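Local coordinates for cell surface protein (Putative S-layer protein) (Clostridioides difficile R20291, PDB 5NJL), which mediates cell adhesion in vitro and probably acts as an S-layer adhesin on the bacterial cell wall, at residues Lys136-Ile141 with Thr154-Ile159; Glu93-Tyr98 with Gly160-Asp165; Leu143-Asp148 with Gly184-Lys189. All coordinates share one frame; numbering follows the deposited sequence.

Contact 1 (Lys136-Ile141 with Thr154-Ile159)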
# COMPACT_ATOMS: atom_id res chain seq x y z
N LYS A 136 0.30 28.23 11.29
CA LYS A 136 0.43 28.08 9.82
C LYS A 136 0.77 26.66 9.39
O LYS A 136 0.67 26.34 8.21
CB LYS A 136 1.55 28.97 9.28
CG LYS A 136 1.33 30.46 9.42
CD LYS A 136 2.58 31.24 9.01
CE LYS A 136 2.97 31.02 7.55
NZ LYS A 136 4.05 31.95 7.10
N ASP A 137 1.23 25.84 10.33
CA ASP A 137 1.67 24.49 10.08
C ASP A 137 2.88 24.43 9.11
O ASP A 137 2.88 23.68 8.13
CB ASP A 137 0.49 23.68 9.54
CG ASP A 137 0.57 22.25 9.88
OD1 ASP A 137 1.37 21.86 10.75
OD2 ASP A 137 -0.20 21.51 9.25
N LYS A 138 3.90 25.22 9.43
CA LYS A 138 5.13 25.31 8.63
C LYS A 138 6.39 25.26 9.49
O LYS A 138 6.38 25.74 10.63
CB LYS A 138 5.13 26.63 7.85
CG LYS A 138 3.98 26.80 6.86
CD LYS A 138 3.97 25.75 5.77
CE LYS A 138 2.76 25.92 4.85
NZ LYS A 138 2.63 24.82 3.85
N LEU A 139 7.45 24.68 8.94
CA LEU A 139 8.79 24.78 9.52
C LEU A 139 9.45 25.98 8.83
O LEU A 139 9.48 26.04 7.60
CB LEU A 139 9.57 23.51 9.23
CG LEU A 139 11.06 23.46 9.47
CD1 LEU A 139 11.37 23.63 10.94
CD2 LEU A 139 11.65 22.17 8.96
N VAL A 140 9.93 26.94 9.61
CA VAL A 140 10.54 28.15 9.07
C VAL A 140 12.00 28.16 9.51
O VAL A 140 12.31 28.23 10.72
CB VAL A 140 9.80 29.39 9.56
CG1 VAL A 140 10.39 30.67 9.01
CG2 VAL A 140 8.30 29.27 9.25
N ILE A 141 12.89 28.11 8.53
CA ILE A 141 14.32 28.12 8.77
C ILE A 141 14.88 29.48 8.41
O ILE A 141 14.69 29.97 7.28
CB ILE A 141 14.96 27.00 7.97
CG1 ILE A 141 14.42 25.64 8.49
CG2 ILE A 141 16.48 27.02 8.11
CD1 ILE A 141 14.69 24.52 7.54
N THR A 154 15.25 33.30 4.70
CA THR A 154 14.23 32.53 5.37
C THR A 154 13.62 31.56 4.36
O THR A 154 13.24 31.97 3.25
CB THR A 154 13.14 33.44 5.98
OG1 THR A 154 13.72 34.16 7.07
CG2 THR A 154 11.99 32.62 6.55
N ILE A 155 13.50 30.30 4.76
CA ILE A 155 12.95 29.23 3.92
C ILE A 155 11.79 28.61 4.67
O ILE A 155 11.93 28.29 5.87
CB ILE A 155 14.02 28.13 3.68
CG1 ILE A 155 15.27 28.68 2.98
CG2 ILE A 155 13.46 26.94 2.90
CD1 ILE A 155 15.05 29.08 1.55
N GLU A 156 10.66 28.41 3.97
CA GLU A 156 9.46 27.79 4.54
C GLU A 156 9.31 26.36 4.01
O GLU A 156 9.38 26.13 2.79
CB GLU A 156 8.20 28.63 4.25
CG GLU A 156 6.87 27.97 4.62
CD GLU A 156 5.66 28.79 4.21
OE1 GLU A 156 5.55 29.94 4.70
OE2 GLU A 156 4.83 28.29 3.41
N ILE A 157 9.10 25.42 4.93
CA ILE A 157 9.00 23.99 4.64
C ILE A 157 7.64 23.54 5.19
O ILE A 157 7.28 23.88 6.32
CB ILE A 157 10.15 23.20 5.31
CG1 ILE A 157 11.54 23.70 4.88
CG2 ILE A 157 10.04 21.70 5.03
CD1 ILE A 157 11.90 23.46 3.44
N GLY A 158 6.89 22.79 4.38
CA GLY A 158 5.56 22.34 4.77
C GLY A 158 5.35 20.83 4.72
O GLY A 158 6.22 20.07 4.31
N ILE A 159 4.15 20.43 5.11
CA ILE A 159 3.75 19.03 5.03
C ILE A 159 3.80 18.67 3.56
O ILE A 159 3.36 19.43 2.70
CB ILE A 159 2.34 18.80 5.63
CG1 ILE A 159 2.36 19.06 7.15
CG2 ILE A 159 1.89 17.35 5.38
CD1 ILE A 159 1.00 19.15 7.79
O HOH W 1 2.37 22.59 5.68
O HOH W 2 5.02 25.78 2.54
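L139 and I157 form a hydrogen-bonded pair of the antiparallel beta hairpin of strands 138-145 and 152-158: L139 N donates to I157 O over 2.7 Å, and I157 N donates back to L139 O. I141 and I155 repeat the exchange two residues on, and between them V140 and E156 make a non-hydrogen-bonded pair. On the apolar face L139 and I157 lie side by side, their CB atoms 4.0 Å apart, and I141 CD1 reaches I157 CG1 at 4.2 Å. The face of K138, V140 and E156 is mixed: V140 CG1 touches T154 CG2, and charges lie beside it. E156 was modelled in two conformers; in the one described, CG stands anti to the backbone N (chi1 172°), which brings that CG against K138 CG and CD. E156 OE1 forms a long salt bridge to K136 NZ at 3.5 Å, and a water donates to E156 OE2 while accepting from K138 NZ; both depend on that conformer. The bend at chi2 of K138 (-62°) brings its CD to 3.9 Å from CA of G158, which has no side chain. A second water accepts from K138 NZ and I159 N and donates to D137 O, linking D137 and I159, in the loops flanking the two strands. Further out, D137 and K138 both face D133 in a G1 beta bulge, and D137 OD1 is hydrogen-bonded to Y132 and S101. Strand 138-145 is the middle one of three, flanked by 126-133 and 152-158, and helix 101-115 covers the apolar face, with A108 against L139 and I111 against I141.

Contact 2 (Glu93-Tyr98 with Gly160-Asp165)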
# COMPACT_ATOMS: atom_id res chain seq x y z
N GLU A 93 13.65 4.76 -4.93
CA GLU A 93 14.15 5.41 -3.73
C GLU A 93 13.91 6.93 -3.84
O GLU A 93 13.80 7.49 -4.95
CB GLU A 93 15.63 5.04 -3.47
CG GLU A 93 16.58 5.41 -4.58
CD GLU A 93 16.51 4.48 -5.80
OE1 GLU A 93 16.64 3.25 -5.59
OE2 GLU A 93 16.29 4.98 -6.93
N ALA A 94 13.73 7.55 -2.68
CA ALA A 94 13.44 8.99 -2.60
C ALA A 94 13.66 9.50 -1.18
O ALA A 94 13.62 8.72 -0.21
CB ALA A 94 12.01 9.27 -3.00
N THR A 95 13.91 10.81 -1.08
CA THR A 95 13.95 11.46 0.23
C THR A 95 12.58 11.38 0.87
O THR A 95 11.57 11.65 0.23
CB THR A 95 14.34 12.94 0.11
OG1 THR A 95 15.57 13.01 -0.60
CG2 THR A 95 14.49 13.58 1.51
N GLU A 96 12.54 10.98 2.13
CA GLU A 96 11.29 10.93 2.85
C GLU A 96 10.71 12.33 3.02
O GLU A 96 11.45 13.32 3.05
CB GLU A 96 11.49 10.22 4.21
CG GLU A 96 11.66 8.71 3.96
CD GLU A 96 11.75 7.82 5.19
OE1 GLU A 96 12.13 8.29 6.27
OE2 GLU A 96 11.49 6.60 5.02
N LYS A 97 9.40 12.40 3.10
CA LYS A 97 8.67 13.65 3.24
C LYS A 97 8.15 13.88 4.66
O LYS A 97 7.91 12.93 5.41
CB LYS A 97 7.51 13.67 2.26
CG LYS A 97 7.92 13.59 0.79
CD LYS A 97 6.68 13.50 -0.07
CE LYS A 97 6.97 13.84 -1.53
NZ LYS A 97 5.80 13.47 -2.36
N TYR A 98 7.94 15.15 5.02
CA TYR A 98 7.19 15.49 6.23
C TYR A 98 5.74 15.09 6.01
O TYR A 98 5.12 15.52 5.05
CB TYR A 98 7.31 17.00 6.53
CG TYR A 98 8.76 17.44 6.69
CD1 TYR A 98 9.47 17.12 7.84
CD2 TYR A 98 9.43 18.11 5.67
CE1 TYR A 98 10.79 17.50 7.99
CE2 TYR A 98 10.73 18.50 5.80
CZ TYR A 98 11.42 18.18 6.95
OH TYR A 98 12.72 18.50 7.09
N GLY A 160 4.39 17.52 3.27
CA GLY A 160 4.49 17.03 1.92
C GLY A 160 5.80 17.37 1.25
O GLY A 160 6.10 16.82 0.20
N ASP A 161 6.60 18.26 1.84
CA ASP A 161 7.94 18.54 1.32
C ASP A 161 8.94 17.48 1.73
O ASP A 161 8.78 16.81 2.76
CB ASP A 161 8.41 19.94 1.77
CG ASP A 161 7.65 21.07 1.08
OD1 ASP A 161 7.15 20.88 -0.07
OD2 ASP A 161 7.55 22.17 1.66
N GLU A 162 9.97 17.31 0.90
CA GLU A 162 11.08 16.41 1.21
C GLU A 162 11.89 16.94 2.38
O GLU A 162 12.08 18.17 2.52
CB GLU A 162 11.97 16.20 -0.02
CG GLU A 162 11.22 15.50 -1.17
CD GLU A 162 12.01 15.37 -2.47
OE1 GLU A 162 13.08 15.99 -2.62
OE2 GLU A 162 11.53 14.62 -3.36
N LYS A 163 12.35 16.02 3.24
CA LYS A 163 13.14 16.37 4.41
C LYS A 163 14.42 17.06 4.00
O LYS A 163 15.07 16.64 3.06
CB LYS A 163 13.45 15.15 5.27
CG LYS A 163 12.19 14.64 5.96
CD LYS A 163 12.46 13.46 6.87
CE LYS A 163 11.18 13.07 7.60
NZ LYS A 163 11.48 12.01 8.60
N ILE A 164 14.74 18.13 4.71
CA ILE A 164 15.87 18.95 4.34
C ILE A 164 17.07 18.61 5.24
O ILE A 164 16.92 17.97 6.29
CB ILE A 164 15.52 20.47 4.23
CG1 ILE A 164 14.74 21.02 5.41
CG2 ILE A 164 14.67 20.75 3.01
CD1 ILE A 164 15.44 20.84 6.71
N ASP A 165 18.26 19.03 4.82
CA ASP A 165 19.50 18.74 5.55
C ASP A 165 20.41 19.94 5.38
O ASP A 165 20.89 20.20 4.28
CB ASP A 165 20.11 17.47 4.95
CG ASP A 165 21.41 17.02 5.62
OD1 ASP A 165 21.94 17.67 6.58
OD2 ASP A 165 21.91 15.98 5.15
O HOH W 3 3.96 15.54 -1.17
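K97 and E162 meet at a single backbone bridge, their CA atoms 4.2 Å apart, where the touching parts, 95-98 and 160-164, pass with end-to-end directions 118° apart. This is a junction of connecting chains and not a sheet ladder: 93-98 leads from the short strand 93-94 towards helix 101-115, while 160-165 leaves the last strand of the hairpin 138-145/152-158. Three backbone bonds stitch the passage, K163 N to E96 O, Y98 N to D161 O, and G160 N to Y98 O at 2.8 Å. G160 has a positive phi, a backbone shape suited to glycine.

Y98 is the buried residue of the contact. K163 CG lies over one face of the ring in a CH-pi contact, 3.9 Å from the centroid and offset toward the rim. The first torsion of K163 (chi1 -70°), with CG beside its own backbone N, puts that carbon there. At the far end of the ring, I164 N donates to Y98 OH over 3.1 Å in a nearly straight bond (166°), and the same hydroxyl is hydrogen-bonded to E107 of helix 101-115. Two partners thus grip the phenol oxygen and fix the ring between loop and helix. T95 adds its methyl, CG2 lying 3.5 Å from K163 O, while its OG1 bonds to A196 O, whose residue also pairs with the backbone of K163. K97, an exposed residue, runs past G160, its CD 3.4 Å from G160 O, and one water accepts from K97 NZ and donates to G160 O.

Contact 3 (Leu143-Asp148 with Gly184-Lys189). With SO4 (sulfate ion), chain I.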
# COMPACT_ATOMS: atom_id res chain seq x y z
N LEU A 143 18.37 31.87 8.36
CA LEU A 143 19.82 31.81 8.31
C LEU A 143 20.37 33.21 8.23
O LEU A 143 19.77 34.09 7.60
CB LEU A 143 20.27 31.04 7.07
CG LEU A 143 19.65 29.67 6.81
CD1 LEU A 143 20.09 29.11 5.47
CD2 LEU A 143 20.02 28.71 7.92
N ARG A 144 21.53 33.41 8.85
CA ARG A 144 22.29 34.64 8.69
C ARG A 144 23.76 34.30 8.61
O ARG A 144 24.23 33.47 9.39
CB ARG A 144 21.97 35.47 9.92
CG ARG A 144 22.54 36.84 10.01
CD ARG A 144 21.89 37.54 11.22
NE ARG A 144 22.39 36.97 12.48
CZ ARG A 144 22.27 37.53 13.67
NH1 ARG A 144 21.60 38.68 13.84
NH2 ARG A 144 22.82 36.91 14.72
N ASP A 145 24.49 34.95 7.70
CA ASP A 145 25.93 34.73 7.59
C ASP A 145 26.59 35.14 8.93
O ASP A 145 26.17 36.09 9.57
CB ASP A 145 26.56 35.58 6.47
CG ASP A 145 25.92 35.37 5.09
OD1 ASP A 145 25.95 34.23 4.59
OD2 ASP A 145 25.47 36.39 4.49
N LYS A 146 27.57 34.36 9.38
CA LYS A 146 28.31 34.67 10.63
C LYS A 146 29.26 35.85 10.47
O LYS A 146 29.43 36.61 11.42
CB LYS A 146 29.10 33.46 11.09
CG LYS A 146 28.21 32.30 11.51
CD LYS A 146 29.03 31.09 11.94
CE LYS A 146 28.20 30.16 12.82
NZ LYS A 146 28.88 28.85 12.91
N THR A 147 29.87 36.02 9.30
CA THR A 147 30.93 37.01 9.13
C THR A 147 30.77 37.85 7.86
O THR A 147 29.94 37.56 7.00
CB THR A 147 32.34 36.36 9.09
OG1 THR A 147 32.45 35.52 7.93
CG2 THR A 147 32.63 35.53 10.35
N ASP A 148 31.55 38.92 7.81
CA ASP A 148 31.72 39.79 6.64
C ASP A 148 30.46 40.57 6.32
O ASP A 148 29.87 41.11 7.25
CB ASP A 148 32.35 39.00 5.50
CG ASP A 148 33.73 38.43 5.91
OD1 ASP A 148 34.61 39.22 6.42
OD2 ASP A 148 33.92 37.20 5.77
N GLY A 184 33.18 33.57 -0.52
CA GLY A 184 32.19 34.42 -1.17
C GLY A 184 30.74 33.93 -1.06
O GLY A 184 29.83 34.68 -1.36
N PHE A 185 30.52 32.67 -0.66
CA PHE A 185 29.15 32.17 -0.42
C PHE A 185 28.40 33.08 0.55
O PHE A 185 28.95 33.47 1.57
CB PHE A 185 29.20 30.77 0.15
CG PHE A 185 27.84 30.21 0.52
CD1 PHE A 185 27.04 29.65 -0.46
CD2 PHE A 185 27.37 30.29 1.81
CE1 PHE A 185 25.78 29.14 -0.14
CE2 PHE A 185 26.11 29.79 2.14
CZ PHE A 185 25.32 29.21 1.16
N ARG A 186 27.16 33.44 0.23
CA ARG A 186 26.29 34.20 1.13
C ARG A 186 24.95 33.47 1.19
O ARG A 186 24.47 32.94 0.16
CB ARG A 186 26.07 35.63 0.62
CG ARG A 186 27.32 36.51 0.54
CD ARG A 186 27.78 36.98 1.91
NE ARG A 186 28.61 36.01 2.61
CZ ARG A 186 29.07 36.15 3.86
NH1 ARG A 186 28.82 37.24 4.57
NH2 ARG A 186 29.82 35.19 4.40
N VAL A 187 24.33 33.43 2.37
CA VAL A 187 23.08 32.65 2.51
C VAL A 187 21.93 33.20 1.67
O VAL A 187 21.01 32.45 1.31
CB VAL A 187 22.63 32.47 3.97
CG1 VAL A 187 23.65 31.63 4.73
CG2 VAL A 187 22.34 33.78 4.66
N ASN A 188 21.94 34.50 1.36
CA ASN A 188 20.87 35.06 0.52
C ASN A 188 20.89 34.56 -0.93
O ASN A 188 19.96 34.83 -1.63
CB ASN A 188 20.78 36.59 0.56
CG ASN A 188 21.94 37.29 -0.13
OD1 ASN A 188 23.01 36.73 -0.38
ND2 ASN A 188 21.72 38.56 -0.42
N LYS A 189 21.91 33.84 -1.34
CA LYS A 189 21.91 33.16 -2.64
C LYS A 189 21.21 31.76 -2.63
O LYS A 189 21.03 31.16 -3.70
CB LYS A 189 23.34 33.03 -3.14
CG LYS A 189 24.05 34.37 -3.33
CD LYS A 189 23.27 35.33 -4.23
CE LYS A 189 24.12 36.52 -4.67
NZ LYS A 189 23.27 37.57 -5.30
S SO4 I . 21.11 36.06 -8.27
O1 SO4 I . 22.48 35.50 -8.15
O2 SO4 I . 20.10 34.98 -8.21
O3 SO4 I . 21.00 36.78 -9.56
O4 SO4 I . 20.86 36.98 -7.14
O HOH W 4 29.97 33.92 7.26
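A stacked carboxylate-guanidinium pair, D145 against R186, joins the end of the hairpin 138-145/152-158 to the long loop that follows it. The two planes are only 15° apart, and D145 CG sits 3.4 Å above the guanidinium plane, over its centre. D145 OD2 comes within 3.5 Å of R186 NH1, yet it lies well out of that plane, so the salt bridge acts through charge alone. At the guanidinium edge, R186 NH1 donates to T147 O over 2.7 Å, nearly straight (173°) and in plane. The same nitrogen also bonds to T149 O. R186 NE turns back to its neighbour's carbonyl, F185 O, at 2.8 Å. The other carboxylate oxygen, D145 OD1, accepts from V187 N on its syn side at 2.9 Å, where a short 3-10 segment begins. V187 also packs on L143, CB to CB at 4.2 Å. T151 OG1 supplies a hydrogen bond to D145 OD2. The bonds to T147 O and F185 O, both near its plane, fix the rotation of the guanidinium, while the carboxylate above it probably balances its charge; this pairing, with the bonds from V187 and T151, would favour the ionised form of the buried D145.

In the fold
All three contacts belong to one region of this extended, three-domain protein, and each uses the hairpin 138-145/152-158 or the chain running on from it. Contacts 1 and 2 lie with centres 13 Å apart and touch directly: I157 CG2 packs on Y98 CE2 at 3.4 Å, and I141 CD1 meets I164 CD1 at 3.8 Å. Contact 1 is nested in sequence inside the loop that contact 2 closes. Contact 3 occupies the other end of strand 138-145, its centre about 20 Å from that of contact 1 and 25 Å from that of contact 2. One bound sulfate, hydrogen-bonded by K189 NZ, probably came from the crystallisation liquor.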